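PDB 6PTR: beta sliding clamp from Bartonella birtlesii LL-WM9, which probably tethers DNA polymerases and other proteins to DNA as a ring-shaped head-to-tail homodimer, giving replication its processivity. Local coordinates for residues S39-V50 with I69-A79; M9-F19 with V86-L97. One frame throughout, in Å; residues are numbered along the deposited sequence. Where two conformers were deposited one is given.

Contact 1 of 2, residues S39-V50 with I69-A79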
loop_
_atom_site.group_PDB
_atom_site.type_symbol
_atom_site.label_atom_id
_atom_site.label_comp_id
_atom_site.label_asym_id
_atom_site.label_seq_id
_atom_site.Cartn_x
_atom_site.Cartn_y
_atom_site.Cartn_z
ATOM N N SER C 39 -22.167 -2.397 11.477
ATOM C CA SER C 39 -21.114 -1.467 11.096
ATOM C C SER C 39 -20.783 -0.473 12.202
ATOM O O SER C 39 -19.860 0.328 12.045
ATOM C CB SER C 39 -21.508 -0.727 9.816
ATOM O OG SER C 39 -21.543 -1.638 8.734
ATOM N N ASN C 40 -21.473 -0.538 13.323
ATOM C CA ASN C 40 -21.334 0.463 14.368
ATOM C C ASN C 40 -20.531 -0.064 15.546
ATOM O O ASN C 40 -20.474 -1.271 15.797
ATOM C CB ASN C 40 -22.713 0.919 14.840
ATOM C CG ASN C 40 -23.369 1.857 13.847
ATOM O OD1 ASN C 40 -22.961 1.938 12.679
ATOM N ND2 ASN C 40 -24.383 2.575 14.300
ATOM N N VAL C 41 -19.895 0.866 16.274
ATOM C CA VAL C 41 -19.312 0.563 17.577
ATOM C C VAL C 41 -20.275 1.058 18.646
ATOM O O VAL C 41 -20.841 2.155 18.537
ATOM C CB VAL C 41 -17.919 1.197 17.750
ATOM C CG1 VAL C 41 -17.968 2.692 17.483
ATOM C CG2 VAL C 41 -17.404 0.956 19.183
ATOM N N LEU C 42 -20.501 0.227 19.659
ATOM C CA LEU C 42 -21.300 0.629 20.809
ATOM C C LEU C 42 -20.417 1.390 21.781
ATOM O O LEU C 42 -19.332 0.924 22.132
ATOM C CB LEU C 42 -21.906 -0.587 21.510
ATOM C CG LEU C 42 -22.546 -0.318 22.888
ATOM C CD1 LEU C 42 -23.754 0.627 22.756
ATOM C CD2 LEU C 42 -22.940 -1.611 23.537
ATOM N N ILE C 43 -20.884 2.560 22.211
ATOM C CA ILE C 43 -20.208 3.363 23.225
ATOM C C ILE C 43 -21.109 3.360 24.435
ATOM O O ILE C 43 -22.265 3.781 24.331
ATOM C CB ILE C 43 -19.966 4.808 22.757
ATOM C CG1 ILE C 43 -19.208 4.841 21.436
ATOM C CG2 ILE C 43 -19.197 5.600 23.854
ATOM C CD1 ILE C 43 -18.979 6.256 20.935
ATOM N N ASP C 44 -20.608 2.890 25.582
ATOM C CA ASP C 44 -21.444 2.755 26.775
ATOM C C ASP C 44 -20.710 3.406 27.932
ATOM O O ASP C 44 -19.657 2.916 28.350
ATOM C CB ASP C 44 -21.746 1.280 27.076
ATOM C CG ASP C 44 -23.052 1.086 27.823
ATOM O OD1 ASP C 44 -23.438 1.976 28.608
ATOM O OD2 ASP C 44 -23.696 0.031 27.643
ATOM N N ALA C 45 -21.271 4.502 28.458
ATOM C CA ALA C 45 -20.637 5.304 29.493
ATOM C C ALA C 45 -21.439 5.195 30.785
ATOM O O ALA C 45 -22.598 5.613 30.839
ATOM C CB ALA C 45 -20.540 6.760 29.048
ATOM N N GLU C 46 -20.831 4.627 31.819
ATOM C CA GLU C 46 -21.521 4.490 33.097
ATOM C C GLU C 46 -20.466 4.281 34.168
ATOM O O GLU C 46 -19.425 3.678 33.900
ATOM C CB GLU C 46 -22.495 3.301 33.057
ATOM C CG GLU C 46 -23.662 3.383 33.980
ATOM C CD GLU C 46 -24.498 2.130 33.888
ATOM O OE1 GLU C 46 -25.407 1.955 34.725
ATOM O OE2 GLU C 46 -24.230 1.316 32.978
ATOM N N ASN C 47 -20.732 4.808 35.370
ATOM C CA ASN C 47 -19.948 4.486 36.568
ATOM C C ASN C 47 -18.446 4.701 36.356
ATOM O O ASN C 47 -17.616 3.844 36.674
ATOM C CB ASN C 47 -20.218 3.052 37.017
ATOM C CG ASN C 47 -21.677 2.808 37.338
ATOM O OD1 ASN C 47 -22.360 3.670 37.892
ATOM N ND2 ASN C 47 -22.168 1.632 36.971
ATOM N N GLY C 48 -18.100 5.874 35.843
ATOM C CA GLY C 48 -16.705 6.243 35.653
ATOM C C GLY C 48 -15.969 5.456 34.586
ATOM O O GLY C 48 -14.736 5.453 34.575
ATOM N N SER C 49 -16.682 4.793 33.680
ATOM C CA SER C 49 -16.006 3.975 32.679
ATOM C C SER C 49 -16.735 4.078 31.355
ATOM O O SER C 49 -17.964 4.152 31.327
ATOM C CB SER C 49 -15.928 2.511 33.156
ATOM O OG SER C 49 -15.381 1.682 32.136
ATOM N N VAL C 50 -15.971 4.106 30.260
ATOM C CA VAL C 50 -16.515 4.034 28.915
ATOM C C VAL C 50 -16.089 2.703 28.338
ATOM O O VAL C 50 -14.902 2.357 28.390
ATOM C CB VAL C 50 -16.018 5.189 28.033
ATOM C CG1 VAL C 50 -16.387 4.949 26.578
ATOM C CG2 VAL C 50 -16.602 6.501 28.532
ATOM N N ILE C 69 -17.579 10.768 33.959
ATOM C CA ILE C 69 -18.742 10.800 33.073
ATOM C C ILE C 69 -19.643 11.950 33.493
ATOM O O ILE C 69 -20.096 11.995 34.644
ATOM C CB ILE C 69 -19.520 9.474 33.120
ATOM C CG1 ILE C 69 -18.590 8.282 32.867
ATOM C CG2 ILE C 69 -20.670 9.491 32.114
ATOM C CD1 ILE C 69 -18.001 8.251 31.484
ATOM N N GLU C 70 -19.916 12.872 32.569
ATOM C CA GLU C 70 -20.827 13.969 32.881
ATOM C C GLU C 70 -22.276 13.493 32.919
ATOM O O GLU C 70 -23.002 13.764 33.885
ATOM C CB GLU C 70 -20.653 15.103 31.869
ATOM C CG GLU C 70 -21.463 16.345 32.225
ATOM C CD GLU C 70 -21.118 17.547 31.351
ATOM O OE1 GLU C 70 -20.168 17.458 30.529
ATOM O OE2 GLU C 70 -21.801 18.580 31.494
ATOM N N LYS C 71 -22.720 12.785 31.883
ATOM C CA LYS C 71 -24.038 12.157 31.893
ATOM C C LYS C 71 -23.909 10.747 31.345
ATOM O O LYS C 71 -23.407 10.560 30.233
ATOM C CB LYS C 71 -25.056 12.921 31.048
ATOM C CG LYS C 71 -25.286 14.355 31.421
ATOM C CD LYS C 71 -26.311 14.971 30.461
ATOM C CE LYS C 71 -27.617 14.158 30.435
ATOM N NZ LYS C 71 -28.602 14.645 29.418
ATOM N N ALA C 72 -24.374 9.763 32.121
ATOM C CA ALA C 72 -24.290 8.381 31.680
ATOM C C ALA C 72 -25.210 8.149 30.489
ATOM O O ALA C 72 -26.246 8.810 30.334
ATOM C CB ALA C 72 -24.670 7.428 32.811
ATOM N N GLY C 73 -24.848 7.171 29.677
ATOM C CA GLY C 73 -25.682 6.790 28.557
ATOM C C GLY C 73 -24.894 5.979 27.554
ATOM O O GLY C 73 -23.707 5.710 27.727
ATOM N N ALA C 74 -25.579 5.618 26.471
ATOM C CA ALA C 74 -24.934 4.814 25.449
ATOM C C ALA C 74 -25.512 5.155 24.085
ATOM O O ALA C 74 -26.604 5.718 23.961
ATOM C CB ALA C 74 -25.103 3.316 25.729
ATOM N N ILE C 75 -24.758 4.777 23.052
ATOM C CA ILE C 75 -25.152 5.043 21.673
ATOM C C ILE C 75 -24.239 4.200 20.798
ATOM O O ILE C 75 -23.148 3.815 21.221
ATOM C CB ILE C 75 -25.014 6.560 21.366
ATOM C CG1 ILE C 75 -25.685 6.920 20.042
ATOM C CG2 ILE C 75 -23.553 6.978 21.322
ATOM C CD1 ILE C 75 -27.176 6.860 20.101
ATOM N N THR C 76 -24.684 3.890 19.577
ATOM C CA THR C 76 -23.796 3.212 18.640
ATOM C C THR C 76 -23.576 4.123 17.438
ATOM O O THR C 76 -24.466 4.889 17.053
ATOM C CB THR C 76 -24.329 1.825 18.185
ATOM O OG1 THR C 76 -25.292 1.994 17.136
ATOM C CG2 THR C 76 -24.963 1.075 19.345
ATOM N N VAL C 77 -22.361 4.072 16.891
ATOM C CA VAL C 77 -21.838 5.052 15.939
ATOM C C VAL C 77 -21.128 4.271 14.840
ATOM O O VAL C 77 -20.423 3.306 15.164
ATOM C CB VAL C 77 -20.843 6.017 16.623
ATOM C CG1 VAL C 77 -20.540 7.205 15.754
ATOM C CG2 VAL C 77 -21.346 6.456 18.014
ATOM N N PRO C 78 -21.266 4.628 13.554
ATOM C CA PRO C 78 -20.508 3.907 12.511
ATOM C C PRO C 78 -19.012 3.902 12.797
ATOM O O PRO C 78 -18.407 4.955 13.008
ATOM C CB PRO C 78 -20.855 4.678 11.235
ATOM C CG PRO C 78 -22.259 5.221 11.527
ATOM C CD PRO C 78 -22.162 5.645 12.964
ATOM N N ALA C 79 -18.415 2.703 12.838
ATOM C CA ALA C 79 -17.120 2.565 13.500
ATOM C C ALA C 79 -15.973 3.082 12.636
ATOM O O ALA C 79 -15.063 3.735 13.158
ATOM C CB ALA C 79 -16.876 1.108 13.901
#
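Asn40 and Thr76 meet at about a right angle, and the amide ND2 of Asn40 donates an almost straight hydrogen bond to Thr76 OG1 at 3.0 Å, with the hydroxyl lying in the amide plane. Thr76 holds OG1 between its backbone N and carbonyl carbon (chi1 82°), which turns the hydroxyl to Asn40 and sends CG2 the other way, 3.6 Å from CD1 of Leu42. The short, branched threonine thus serves a polar and an apolar neighbour at once, and its hydroxyl also hydrogen-bonds to the backbone O of Leu121. On the other face of the sheet, Ile43 reaches along with an extended CG1 arm until its CD1 touches Val77 CG2 at 3.8 Å. These side chains ride on an antiparallel pair, strands 40-46 and 73-78, the latter lying at the edge of the sheet that runs on from the N-terminal clamp domain into the central one. Three pairs of backbone hydrogen bonds, at Val41–Val77, Ile43–Ile75 and Ala45–Gly73, zip it together. Beyond them Ala79 N, at the start of helix 79-88, bonds to Ser39 O at 2.9 Å. At the far end Ile69 points toward the small Ala45 and Val50, its exact contacts uncertain because two conformers were modelled. There a type I' turn, Glu46 to Ser49, reverses the chain, and Gly48 suits its positive phi. Lys123 pairs with the carboxylate of Asp44.

Contact 2 of 2, residues M9-F19 with V86-L97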
loop_
_atom_site.group_PDB
_atom_site.type_symbol
_atom_site.label_atom_id
_atom_site.label_comp_id
_atom_site.label_asym_id
_atom_site.label_seq_id
_atom_site.Cartn_x
_atom_site.Cartn_y
_atom_site.Cartn_z
ATOM N N MET C 9 -26.171 10.356 26.721
ATOM C CA MET C 9 -24.758 10.382 27.061
ATOM C C MET C 9 -24.129 11.755 26.870
ATOM O O MET C 9 -24.421 12.468 25.905
ATOM C CB MET C 9 -24.030 9.368 26.184
ATOM C CG MET C 9 -22.610 9.058 26.592
ATOM S SD MET C 9 -21.918 7.871 25.408
ATOM C CE MET C 9 -21.623 8.985 24.021
ATOM N N ARG C 10 -23.223 12.104 27.779
ATOM C CA ARG C 10 -22.317 13.228 27.575
ATOM C C ARG C 10 -20.991 12.885 28.238
ATOM O O ARG C 10 -20.933 12.720 29.458
ATOM C CB ARG C 10 -22.892 14.523 28.151
ATOM C CG ARG C 10 -22.004 15.700 27.844
ATOM C CD ARG C 10 -22.670 17.023 28.111
ATOM N NE ARG C 10 -21.681 18.092 28.032
ATOM C CZ ARG C 10 -21.384 18.751 26.915
ATOM N NH1 ARG C 10 -22.020 18.462 25.788
ATOM N NH2 ARG C 10 -20.457 19.701 26.927
ATOM N N ILE C 11 -19.927 12.763 27.450
ATOM C CA ILE C 11 -18.614 12.420 27.991
ATOM C C ILE C 11 -17.561 13.295 27.336
ATOM O O ILE C 11 -17.684 13.675 26.171
ATOM C CB ILE C 11 -18.268 10.932 27.782
ATOM C CG1 ILE C 11 -18.380 10.565 26.304
ATOM C CG2 ILE C 11 -19.188 10.074 28.640
ATOM C CD1 ILE C 11 -17.997 9.080 25.985
ATOM N N THR C 12 -16.532 13.633 28.107
ATOM C CA THR C 12 -15.356 14.323 27.587
ATOM C C THR C 12 -14.180 13.371 27.723
ATOM O O THR C 12 -13.881 12.929 28.832
ATOM C CB THR C 12 -15.092 15.619 28.363
ATOM O OG1 THR C 12 -16.207 16.503 28.215
ATOM C CG2 THR C 12 -13.819 16.316 27.853
ATOM N N VAL C 13 -13.523 13.043 26.609
ATOM C CA VAL C 13 -12.461 12.046 26.643
ATOM C C VAL C 13 -11.185 12.629 26.059
ATOM O O VAL C 13 -11.207 13.582 25.279
ATOM C CB VAL C 13 -12.861 10.782 25.877
ATOM C CG1 VAL C 13 -14.091 10.177 26.529
ATOM C CG2 VAL C 13 -13.116 11.137 24.421
ATOM N N ASP C 14 -10.056 12.042 26.458
ATOM C CA ASP C 14 -8.784 12.390 25.848
ATOM C C ASP C 14 -8.752 11.805 24.445
ATOM O O ASP C 14 -9.068 10.629 24.248
ATOM C CB ASP C 14 -7.632 11.854 26.701
ATOM C CG ASP C 14 -6.269 12.116 26.085
ATOM O OD1 ASP C 14 -5.814 13.279 26.095
ATOM O OD2 ASP C 14 -5.643 11.146 25.603
ATOM N N ARG C 15 -8.366 12.622 23.463
ATOM C CA ARG C 15 -8.373 12.139 22.083
ATOM C C ARG C 15 -7.466 10.921 21.917
ATOM O O ARG C 15 -7.865 9.913 21.322
ATOM C CB ARG C 15 -7.958 13.260 21.138
ATOM C CG ARG C 15 -7.867 12.824 19.686
ATOM C CD ARG C 15 -6.448 12.402 19.325
ATOM N NE ARG C 15 -6.386 11.918 17.948
ATOM C CZ ARG C 15 -5.377 11.219 17.435
ATOM N NH1 ARG C 15 -4.328 10.890 18.183
ATOM N NH2 ARG C 15 -5.427 10.835 16.167
ATOM N N SER C 16 -6.242 10.993 22.447
ATOM C CA SER C 16 -5.278 9.923 22.205
ATOM C C SER C 16 -5.715 8.624 22.866
ATOM O O SER C 16 -5.612 7.551 22.263
ATOM C CB SER C 16 -3.895 10.340 22.689
ATOM O OG SER C 16 -3.330 11.264 21.782
ATOM N N GLN C 17 -6.224 8.705 24.092
ATOM C CA GLN C 17 -6.761 7.521 24.751
ATOM C C GLN C 17 -7.931 6.933 23.972
ATOM O O GLN C 17 -7.999 5.714 23.749
ATOM C CB GLN C 17 -7.182 7.874 26.178
ATOM C CG GLN C 17 -8.031 6.804 26.828
ATOM C CD GLN C 17 -7.237 5.552 27.094
ATOM O OE1 GLN C 17 -6.275 5.571 27.865
ATOM N NE2 GLN C 17 -7.615 4.456 26.443
ATOM N N PHE C 18 -8.877 7.782 23.558
ATOM C CA PHE C 18 -10.044 7.310 22.822
ATOM C C PHE C 18 -9.648 6.675 21.494
ATOM O O PHE C 18 -10.214 5.650 21.088
ATOM C CB PHE C 18 -11.011 8.467 22.573
ATOM C CG PHE C 18 -12.336 8.034 21.998
ATOM C CD1 PHE C 18 -13.244 7.348 22.785
ATOM C CD2 PHE C 18 -12.683 8.334 20.696
ATOM C CE1 PHE C 18 -14.462 6.933 22.272
ATOM C CE2 PHE C 18 -13.912 7.918 20.182
ATOM C CZ PHE C 18 -14.797 7.209 20.987
ATOM N N PHE C 19 -8.685 7.286 20.805
ATOM C CA PHE C 19 -8.212 6.770 19.522
ATOM C C PHE C 19 -7.586 5.392 19.688
ATOM O O PHE C 19 -7.843 4.480 18.892
ATOM C CB PHE C 19 -7.202 7.752 18.945
ATOM C CG PHE C 19 -6.760 7.427 17.543
ATOM C CD1 PHE C 19 -7.689 7.321 16.519
ATOM C CD2 PHE C 19 -5.424 7.248 17.258
ATOM C CE1 PHE C 19 -7.281 7.034 15.215
ATOM C CE2 PHE C 19 -5.006 6.959 15.962
ATOM C CZ PHE C 19 -5.942 6.852 14.944
ATOM N N VAL C 86 -11.670 10.633 14.445
ATOM C CA VAL C 86 -10.767 10.785 15.584
ATOM C C VAL C 86 -9.307 10.793 15.131
ATOM O O VAL C 86 -8.471 11.534 15.681
ATOM C CB VAL C 86 -11.055 9.674 16.614
ATOM C CG1 VAL C 86 -10.115 9.810 17.854
ATOM C CG2 VAL C 86 -12.508 9.750 17.079
ATOM N N ARG C 87 -8.976 10.008 14.106
ATOM C CA ARG C 87 -7.614 10.032 13.569
ATOM C C ARG C 87 -7.162 11.436 13.187
ATOM O O ARG C 87 -5.978 11.763 13.313
ATOM C CB ARG C 87 -7.509 9.112 12.354
ATOM C CG ARG C 87 -6.109 9.064 11.729
ATOM C CD ARG C 87 -6.158 8.252 10.451
ATOM N NE ARG C 87 -7.414 8.517 9.756
ATOM C CZ ARG C 87 -7.558 9.333 8.716
ATOM N NH1 ARG C 87 -6.508 9.977 8.188
ATOM N NH2 ARG C 87 -8.769 9.492 8.196
ATOM N N LYS C 88 -8.077 12.281 12.718
ATOM C CA LYS C 88 -7.721 13.616 12.262
ATOM C C LYS C 88 -7.819 14.678 13.347
ATOM O O LYS C 88 -7.471 15.837 13.083
ATOM C CB LYS C 88 -8.612 14.035 11.093
ATOM C CG LYS C 88 -8.503 13.149 9.884
ATOM C CD LYS C 88 -9.303 13.741 8.750
ATOM C CE LYS C 88 -9.459 12.733 7.629
ATOM N NZ LYS C 88 -10.307 13.298 6.559
ATOM N N LEU C 89 -8.279 14.329 14.532
ATOM C CA LEU C 89 -8.304 15.317 15.600
ATOM C C LEU C 89 -6.960 15.336 16.324
ATOM O O LEU C 89 -6.276 14.308 16.408
ATOM C CB LEU C 89 -9.433 15.016 16.582
ATOM C CG LEU C 89 -10.819 15.046 15.942
ATOM C CD1 LEU C 89 -11.885 14.528 16.916
ATOM C CD2 LEU C 89 -11.152 16.464 15.475
ATOM N N PRO C 90 -6.557 16.497 16.843
ATOM C CA PRO C 90 -5.166 16.664 17.281
ATOM C C PRO C 90 -4.834 15.917 18.569
ATOM O O PRO C 90 -5.598 15.915 19.536
ATOM C CB PRO C 90 -5.034 18.183 17.468
ATOM C CG PRO C 90 -6.422 18.682 17.623
ATOM C CD PRO C 90 -7.282 17.781 16.795
ATOM N N ASP C 91 -3.671 15.274 18.562
ATOM C CA ASP C 91 -3.130 14.662 19.763
ATOM C C ASP C 91 -3.069 15.688 20.888
ATOM O O ASP C 91 -2.727 16.853 20.669
ATOM C CB ASP C 91 -1.737 14.110 19.462
ATOM C CG ASP C 91 -1.428 12.857 20.237
ATOM O OD1 ASP C 91 -1.646 12.844 21.468
ATOM O OD2 ASP C 91 -0.974 11.875 19.610
ATOM N N GLY C 92 -3.430 15.260 22.093
ATOM C CA GLY C 92 -3.453 16.158 23.226
ATOM C C GLY C 92 -4.675 17.041 23.326
ATOM O O GLY C 92 -4.751 17.864 24.245
ATOM N N SER C 93 -5.630 16.906 22.419
ATOM C CA SER C 93 -6.898 17.609 22.516
ATOM C C SER C 93 -7.905 16.761 23.292
ATOM O O SER C 93 -7.657 15.593 23.609
ATOM C CB SER C 93 -7.436 17.919 21.126
ATOM O OG SER C 93 -7.649 16.715 20.406
ATOM N N GLU C 94 -9.053 17.368 23.602
ATOM C CA GLU C 94 -10.177 16.673 24.215
ATOM C C GLU C 94 -11.340 16.618 23.238
ATOM O O GLU C 94 -11.471 17.454 22.346
ATOM C CB GLU C 94 -10.635 17.360 25.508
ATOM C CG GLU C 94 -9.671 17.188 26.658
ATOM C CD GLU C 94 -10.196 17.778 27.950
ATOM O OE1 GLU C 94 -10.876 18.831 27.900
ATOM O OE2 GLU C 94 -9.925 17.181 29.016
ATOM N N ILE C 95 -12.193 15.620 23.422
ATOM C CA ILE C 95 -13.346 15.403 22.558
ATOM C C ILE C 95 -14.566 15.269 23.445
ATOM O O ILE C 95 -14.557 14.466 24.378
ATOM C CB ILE C 95 -13.200 14.129 21.711
ATOM C CG1 ILE C 95 -11.903 14.148 20.915
ATOM C CG2 ILE C 95 -14.377 13.996 20.773
ATOM C CD1 ILE C 95 -11.631 12.802 20.271
ATOM N N VAL C 96 -15.620 16.016 23.133
ATOM C CA VAL C 96 -16.897 15.877 23.824
ATOM C C VAL C 96 -17.848 15.090 22.934
ATOM O O VAL C 96 -18.138 15.499 21.804
ATOM C CB VAL C 96 -17.492 17.244 24.188
ATOM C CG1 VAL C 96 -18.843 17.050 24.883
ATOM C CG2 VAL C 96 -16.538 18.034 25.089
ATOM N N LEU C 97 -18.326 13.951 23.435
ATOM C CA LEU C 97 -19.271 13.097 22.731
ATOM C C LEU C 97 -20.608 13.191 23.455
ATOM O O LEU C 97 -20.674 12.962 24.669
ATOM C CB LEU C 97 -18.759 11.652 22.693
ATOM C CG LEU C 97 -17.318 11.537 22.173
ATOM C CD1 LEU C 97 -16.706 10.166 22.467
ATOM C CD2 LEU C 97 -17.275 11.812 20.706
HETATM O O HOH W 1 -5.074 13.441 23.575
#
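Val86 O is gripped by three donors: Arg15 NE at 3.1 Å and Arg15 NH2 at 3.2 Å, which hold it side-on near the guanidinium plane, and the backbone N of Leu89. Arginine suits the place because it can reach several carbonyls near the C-terminal end of helix 79-88; NH2 also makes a weak bond to Arg87 O, while Leu89 O lies over one guanidinium face. A bend at chi2 (-94°) after an extended first torsion brings the group over one face of Phe19, with NH2 3.7 Å from the ring plane, over its centre. Phe19 in turn rests against Val86 CG1 and the CB of Arg87, and stacks with Tyr83. Strand 10-14, which leads into helix 15-26, pairs antiparallel with strand 94-97 in a four-stranded sheet of this DNA-clamp domain, with paired backbone bonds at Ile11–Leu97 and Val13–Ile95. Leu97 shares the apolar face with Ile11, Val13 and Ile95; its CD1 makes a CH-pi contact over the Phe18 ring, 4.2 Å from the centroid, while Val86 CG2 meets that ring at its edge. On the other face Val96 CG1 lies over the guanidinium of Arg10, 3.6 Å from NH1, and Arg10 NE is in a salt bridge with Glu70. Where strand turns to helix, Asp14 is the N-cap, its OD2 accepting from Gln17 N at 2.9 Å. Its OD1 receives a water hydrogen bond at 2.6 Å, and the same water accepts from Ser16 N. Lys88 reaches Asp283 and Thr287 of the second subunit, placing this end at the ring interface.

How the contacts relate
Contacts 1 and 2 lie in the N-terminal clamp domain, with centres about 13 Å apart, and belong to two different sheets whose apolar faces meet at Ile11. This residue of contact 2 bridges them: its CG2 is 3.6 Å from Ala45 CB of contact 1, and it also packs near Ile69. At the margin of this core, Arg10 N lies 2.9 Å from Lys71 O, a probable hydrogen bond; Glu70 and Lys71 form a classic beta bulge opposite Arg10. The chain also joins the contacts directly, since strand 71-78 leads straight into helix 79-88.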